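Local atomic coordinates of endo-beta-1,2-glucanase (Talaromyces funiculosus, PDB entry 6IMV), a protein that probably hydrolyses internal beta-1,2-glucosidic linkages of beta-1,2-glucans, as a fungal endo-acting glycoside hydrolase. Residues 38-43 with 411-416; 64-69 with 496-501. All coordinates share one frame; numbering follows the deposited sequence.

Contact 1 of 2, residues 38-43 with 411-416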
loop_
_atom_site.group_PDB
_atom_site.type_symbol
_atom_site.label_atom_id
_atom_site.label_comp_id
_atom_site.label_asym_id
_atom_site.label_seq_id
_atom_site.Cartn_x
_atom_site.Cartn_y
_atom_site.Cartn_z
ATOM N N LEU A 38 0.942 -5.936 15.988
ATOM C CA LEU A 38 0.503 -4.547 15.950
ATOM C C LEU A 38 1.305 -3.696 16.940
ATOM O O LEU A 38 1.628 -2.545 16.639
ATOM C CB LEU A 38 -0.992 -4.484 16.264
ATOM C CG LEU A 38 -1.915 -4.968 15.156
ATOM C CD1 LEU A 38 -3.321 -5.185 15.698
ATOM C CD2 LEU A 38 -1.918 -3.989 13.993
ATOM N N PHE A 39 1.590 -4.258 18.121
ATOM C CA PHE A 39 2.334 -3.564 19.186
ATOM C C PHE A 39 3.696 -3.105 18.652
ATOM O O PHE A 39 4.054 -1.932 18.765
ATOM C CB PHE A 39 2.516 -4.457 20.417
ATOM C CG PHE A 39 3.249 -3.801 21.557
ATOM C CD1 PHE A 39 2.565 -3.018 22.474
ATOM C CD2 PHE A 39 4.625 -3.936 21.703
ATOM C CE1 PHE A 39 3.234 -2.392 23.518
ATOM C CE2 PHE A 39 5.295 -3.314 22.747
ATOM C CZ PHE A 39 4.596 -2.543 23.652
ATOM N N TRP A 40 4.443 -4.033 18.048
ATOM C CA TRP A 40 5.792 -3.712 17.584
ATOM C C TRP A 40 5.765 -2.899 16.281
ATOM O O TRP A 40 6.602 -1.997 16.109
ATOM C CB TRP A 40 6.645 -4.976 17.508
ATOM C CG TRP A 40 7.084 -5.358 18.884
ATOM C CD1 TRP A 40 6.550 -6.335 19.668
ATOM C CD2 TRP A 40 8.075 -4.688 19.685
ATOM N NE1 TRP A 40 7.161 -6.340 20.893
ATOM C CE2 TRP A 40 8.097 -5.338 20.935
ATOM C CE3 TRP A 40 8.947 -3.608 19.468
ATOM C CZ2 TRP A 40 8.968 -4.957 21.954
ATOM C CZ3 TRP A 40 9.803 -3.228 20.478
ATOM C CH2 TRP A 40 9.816 -3.901 21.701
ATOM N N GLU A 41 4.795 -3.178 15.400
ATOM C CA GLU A 41 4.622 -2.371 14.192
ATOM C C GLU A 41 4.411 -0.894 14.571
ATOM O O GLU A 41 4.931 0.004 13.912
ATOM C CB GLU A 41 3.453 -2.895 13.350
ATOM C CG GLU A 41 3.775 -4.133 12.519
ATOM C CD GLU A 41 5.144 -4.139 11.870
ATOM O OE1 GLU A 41 5.436 -3.223 11.069
ATOM O OE2 GLU A 41 5.920 -5.051 12.184
ATOM N N GLY A 42 3.627 -0.656 15.628
ATOM C CA GLY A 42 3.338 0.671 16.139
ATOM C C GLY A 42 4.571 1.473 16.533
ATOM O O GLY A 42 4.541 2.697 16.502
ATOM N N LYS A 43 5.664 0.797 16.903
ATOM C CA LYS A 43 6.914 1.472 17.271
ATOM C C LYS A 43 7.544 2.161 16.058
ATOM O O LYS A 43 8.377 3.058 16.227
ATOM C CB LYS A 43 7.905 0.500 17.921
ATOM C CG LYS A 43 7.430 -0.108 19.233
ATOM C CD LYS A 43 6.847 0.910 20.183
ATOM C CE LYS A 43 6.603 0.359 21.574
ATOM N NZ LYS A 43 5.661 1.227 22.317
ATOM N N GLN A 411 13.153 -9.224 12.701
ATOM C CA GLN A 411 12.427 -8.347 13.620
ATOM C C GLN A 411 13.398 -7.330 14.224
ATOM O O GLN A 411 14.609 -7.591 14.381
ATOM C CB GLN A 411 11.735 -9.113 14.750
ATOM C CG GLN A 411 10.610 -10.023 14.291
ATOM C CD GLN A 411 9.947 -10.714 15.459
ATOM O OE1 GLN A 411 10.514 -11.618 16.088
ATOM N NE2 GLN A 411 8.731 -10.278 15.768
ATOM N N ASN A 412 12.835 -6.168 14.574
ATOM C CA ASN A 412 13.559 -5.069 15.183
ATOM C C ASN A 412 12.617 -4.354 16.160
ATOM O O ASN A 412 11.437 -4.685 16.217
ATOM C CB ASN A 412 14.116 -4.128 14.111
ATOM C CG ASN A 412 13.040 -3.577 13.205
ATOM O OD1 ASN A 412 12.303 -2.673 13.593
ATOM N ND2 ASN A 412 12.948 -4.103 11.997
ATOM N N ILE A 413 13.140 -3.350 16.874
ATOM C CA ILE A 413 12.373 -2.607 17.897
ATOM C C ILE A 413 11.314 -1.703 17.259
ATOM O O ILE A 413 10.588 -1.021 17.988
ATOM C CB ILE A 413 13.294 -1.791 18.826
ATOM C CG1 ILE A 413 14.159 -0.777 18.073
ATOM C CG2 ILE A 413 14.133 -2.709 19.697
ATOM C CD1 ILE A 413 14.788 0.263 18.974
ATOM N N TYR A 414 11.221 -1.698 15.921
ATOM C CA TYR A 414 10.146 -1.004 15.203
ATOM C C TYR A 414 9.272 -2.002 14.427
ATOM O O TYR A 414 8.541 -1.598 13.510
ATOM C CB TYR A 414 10.743 0.046 14.259
ATOM C CG TYR A 414 11.887 0.843 14.834
ATOM C CD1 TYR A 414 11.663 1.987 15.585
ATOM C CD2 TYR A 414 13.205 0.440 14.643
ATOM C CE1 TYR A 414 12.716 2.713 16.127
ATOM C CE2 TYR A 414 14.265 1.160 15.159
ATOM C CZ TYR A 414 14.018 2.298 15.905
ATOM O OH TYR A 414 15.073 2.988 16.416
ATOM N N GLY A 415 9.337 -3.287 14.800
ATOM C CA GLY A 415 8.532 -4.354 14.175
ATOM C C GLY A 415 9.327 -5.139 13.145
ATOM O O GLY A 415 10.506 -5.406 13.351
ATOM N N SER A 416 8.673 -5.505 12.038
ATOM C CA SER A 416 9.302 -6.325 10.992
ATOM C C SER A 416 10.358 -5.512 10.230
ATOM O O SER A 416 10.268 -4.272 10.100
ATOM C CB SER A 416 8.278 -6.910 10.052
ATOM O OG SER A 416 7.584 -5.898 9.327
#
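Glu41 OE2 takes the backbone N-H of Ser416 at 2.8 Å from Ser416 N, a nearly straight bond (160° at the hydrogen) made on the syn lone pair, the side of the other carboxylate oxygen. The side chain is bent at chi2 (-40°), which swings CD back from the direction in which CB leaves the helix. The other oxygen, OE1, forms a salt bridge to Lys436, whose NZ also bonds the carbonyl oxygens of Tyr414 and Ser416; one ammonium thus ties the carboxylate to the hairpin and probably favours its charged form.

That hairpin reverses through a type I turn from Asn412 to Gly415, closed by Gly415 N to Asn412 O at 2.9 Å, with Asn412 N bonding back to Gly415 O. Asn412 OD1 adds an Asx turn by accepting from Tyr414 N. The backbone angles at Gly415 (phi 99°) suit glycine, and its bare CA lets the carboxylate come close, Glu41 OE2 lying 3.4 Å from Gly415 CA.

Beside the turn, the indole of Trp40 meets Ile413 O edge-on, with CE3 3.4 Å from that oxygen, while Trp40 CZ3 lies 4.1 Å from Ile413 CB. The same carbonyl is approached by Lys43 CB at 3.1 Å, so both the indole edge and the root of the lysine side chain press on Ile413 O. Further on, Lys43 O faces the edge of the Tyr414 ring, 3.5 Å from Tyr414 CD1. Trp40 NE1 is engaged by Pro13 O, and Tyr414 OH by Gly71 N.

The contact lays the C-terminal end of helix 30-41 against the hairpin of strands 411-412 and 415-421; Glu41 also packs on Phe103 of helix 98-104, Trp401 of helix 394-405 and Val440 of helix 433-443.

Contact 2 of 2, residues 64-69 with 496-501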
loop_
_atom_site.group_PDB
_atom_site.type_symbol
_atom_site.label_atom_id
_atom_site.label_comp_id
_atom_site.label_asym_id
_atom_site.label_seq_id
_atom_site.Cartn_x
_atom_site.Cartn_y
_atom_site.Cartn_z
ATOM N N ILE A 64 18.236 1.158 9.612
ATOM C CA ILE A 64 18.576 0.805 10.976
ATOM C C ILE A 64 19.970 0.176 10.954
ATOM O O ILE A 64 20.381 -0.422 9.942
ATOM C CB ILE A 64 17.507 -0.111 11.615
ATOM C CG1 ILE A 64 17.348 -1.444 10.873
ATOM C CG2 ILE A 64 16.188 0.628 11.709
ATOM C CD1 ILE A 64 16.242 -2.335 11.419
ATOM N N ASP A 65 20.695 0.336 12.064
ATOM C CA ASP A 65 22.085 -0.082 12.157
ATOM C C ASP A 65 22.177 -1.606 12.000
ATOM O O ASP A 65 21.425 -2.370 12.609
ATOM C CB ASP A 65 22.708 0.396 13.468
ATOM C CG ASP A 65 24.180 0.050 13.591
ATOM O OD1 ASP A 65 24.988 0.819 13.074
ATOM O OD2 ASP A 65 24.490 -1.014 14.173
ATOM N N TRP A 66 23.136 -2.035 11.181
ATOM C CA TRP A 66 23.356 -3.427 10.867
ATOM C C TRP A 66 23.442 -4.291 12.133
ATOM O O TRP A 66 22.887 -5.382 12.168
ATOM C CB TRP A 66 24.614 -3.595 10.011
ATOM C CG TRP A 66 24.839 -5.027 9.653
ATOM C CD1 TRP A 66 25.745 -5.894 10.203
ATOM C CD2 TRP A 66 24.073 -5.792 8.709
ATOM N NE1 TRP A 66 25.622 -7.133 9.627
ATOM C CE2 TRP A 66 24.604 -7.098 8.710
ATOM C CE3 TRP A 66 23.008 -5.490 7.855
ATOM C CZ2 TRP A 66 24.106 -8.098 7.879
ATOM C CZ3 TRP A 66 22.513 -6.482 7.042
ATOM C CH2 TRP A 66 23.053 -7.767 7.059
ATOM N N VAL A 67 24.150 -3.800 13.155
ATOM C CA VAL A 67 24.398 -4.549 14.378
ATOM C C VAL A 67 23.292 -4.280 15.405
ATOM O O VAL A 67 22.752 -5.224 15.972
ATOM C CB VAL A 67 25.795 -4.247 14.953
ATOM C CG1 VAL A 67 25.992 -4.879 16.332
ATOM C CG2 VAL A 67 26.896 -4.674 13.990
ATOM N N THR A 68 22.978 -3.007 15.674
ATOM C CA THR A 68 22.113 -2.674 16.816
ATOM C C THR A 68 20.626 -2.777 16.460
ATOM O O THR A 68 19.819 -2.990 17.348
ATOM C CB THR A 68 22.402 -1.281 17.383
ATOM O OG1 THR A 68 21.907 -0.314 16.459
ATOM C CG2 THR A 68 23.871 -1.063 17.673
ATOM N N GLY A 69 20.279 -2.554 15.185
ATOM C CA GLY A 69 18.879 -2.487 14.749
ATOM C C GLY A 69 18.177 -1.206 15.191
ATOM O O GLY A 69 16.943 -1.144 15.187
ATOM N N THR A 496 22.674 -18.598 8.218
ATOM C CA THR A 496 23.984 -18.714 7.596
ATOM C C THR A 496 25.050 -17.966 8.407
ATOM O O THR A 496 26.153 -17.778 7.926
ATOM C CB THR A 496 23.948 -18.164 6.163
ATOM O OG1 THR A 496 23.683 -16.760 6.239
ATOM C CG2 THR A 496 22.910 -18.852 5.308
ATOM N N GLY A 497 24.711 -17.511 9.613
ATOM C CA GLY A 497 25.665 -16.777 10.426
ATOM C C GLY A 497 25.318 -15.305 10.629
ATOM O O GLY A 497 26.014 -14.608 11.373
ATOM N N LEU A 498 24.252 -14.810 9.988
ATOM C CA LEU A 498 23.726 -13.492 10.347
ATOM C C LEU A 498 23.305 -13.524 11.816
ATOM O O LEU A 498 22.779 -14.525 12.284
ATOM C CB LEU A 498 22.523 -13.126 9.466
ATOM C CG LEU A 498 22.808 -12.882 7.989
ATOM C CD1 LEU A 498 21.540 -12.451 7.271
ATOM C CD2 LEU A 498 23.913 -11.853 7.799
ATOM N N VAL A 499 23.476 -12.393 12.501
ATOM C CA VAL A 499 23.190 -12.266 13.929
ATOM C C VAL A 499 22.036 -11.271 14.109
ATOM O O VAL A 499 22.059 -10.191 13.534
ATOM C CB VAL A 499 24.447 -11.817 14.705
ATOM C CG1 VAL A 499 24.178 -11.712 16.205
ATOM C CG2 VAL A 499 25.640 -12.732 14.433
ATOM N N ASP A 500 21.045 -11.636 14.930
ATOM C CA ASP A 500 19.929 -10.749 15.233
ATOM C C ASP A 500 20.472 -9.408 15.742
ATOM O O ASP A 500 21.559 -9.342 16.347
ATOM C CB ASP A 500 18.982 -11.368 16.263
ATOM C CG ASP A 500 17.996 -12.373 15.694
ATOM O OD1 ASP A 500 17.899 -12.489 14.459
ATOM O OD2 ASP A 500 17.333 -13.028 16.499
ATOM N N PHE A 501 19.694 -8.349 15.504
ATOM C CA PHE A 501 19.976 -7.029 16.055
ATOM C C PHE A 501 20.113 -7.126 17.579
ATOM O O PHE A 501 19.363 -7.846 18.225
ATOM C CB PHE A 501 18.868 -6.050 15.669
ATOM C CG PHE A 501 18.724 -5.815 14.188
ATOM C CD1 PHE A 501 19.807 -5.404 13.422
ATOM C CD2 PHE A 501 17.490 -5.951 13.568
ATOM C CE1 PHE A 501 19.668 -5.166 12.062
ATOM C CE2 PHE A 501 17.353 -5.702 12.210
ATOM C CZ PHE A 501 18.440 -5.311 11.459
HETATM O O HOH W 1 23.645 -7.792 15.356
#
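Phe501 lays one face of its ring under Gly69 CA in a CH-pi contact, the carbon standing 3.6 Å from the Phe501 ring centroid and 26° off the normal, offset toward the rim. Gly69 has no side chain to hold the ring off. Trp66 O lies at the ring edge beside CD1 and CE1, 3.2 Å from Phe501 CE1. Ile64 reaches the far part of the ring: its chain is extended at chi2 (-176°), and CD1 lies 3.6 Å from Phe501 CE2, the two side chains crossing at about a right angle.

The backbone is drawn in as well. Val67 O receives a CA-H...O contact from Phe501, with Phe501 CA at 3.3 Å from that oxygen, and a water lies 2.8 Å from both Val67 O and Asp500 O, placed to link them, though it has more acceptors in reach than protons. Asp65 braces the 64-69 loop from within: OD2 accepts from Val67 N, above the carboxylate plane, and from Thr68 N at 2.9 Å on its anti lone pair, an Asx turn and an Asx motif together.

Away from the phenylalanine, Leu498 CD2 touches the indole edge at Trp66 CZ2, 3.8 Å off. Lys409 makes a cation-pi contact with Trp66, and its NZ bonds both Trp66 O and Val499 O, bridging the two segments.

All this joins the loop of the beta-hairpin formed by strands 57-64 and 71-78 to the C-terminal tail that follows helix 461-475; around it, Leu498 and Trp66 lean on strand 427-432.

In the fold
From the N terminus the chain passes 38-43 and then 64-69 before either partner appears. Contact 1 closes at 411-416, after 367 intervening residues; contact 2 closes only at 496-501, so the two loops cross. Their centres are 16 Å apart and they touch directly: Gln411 O and Asn412 CB pack against Phe501 CD2, and Tyr414 CE2 against Gly69 O. Arg16, near the N terminus, bonds Gln411 and Asp500, one residue in each contact, and the Cys15-Cys504 disulfide joins the chain's two ends. Together the contacts tie helix 30-41 and the C-terminal tail to the antiparallel sheet.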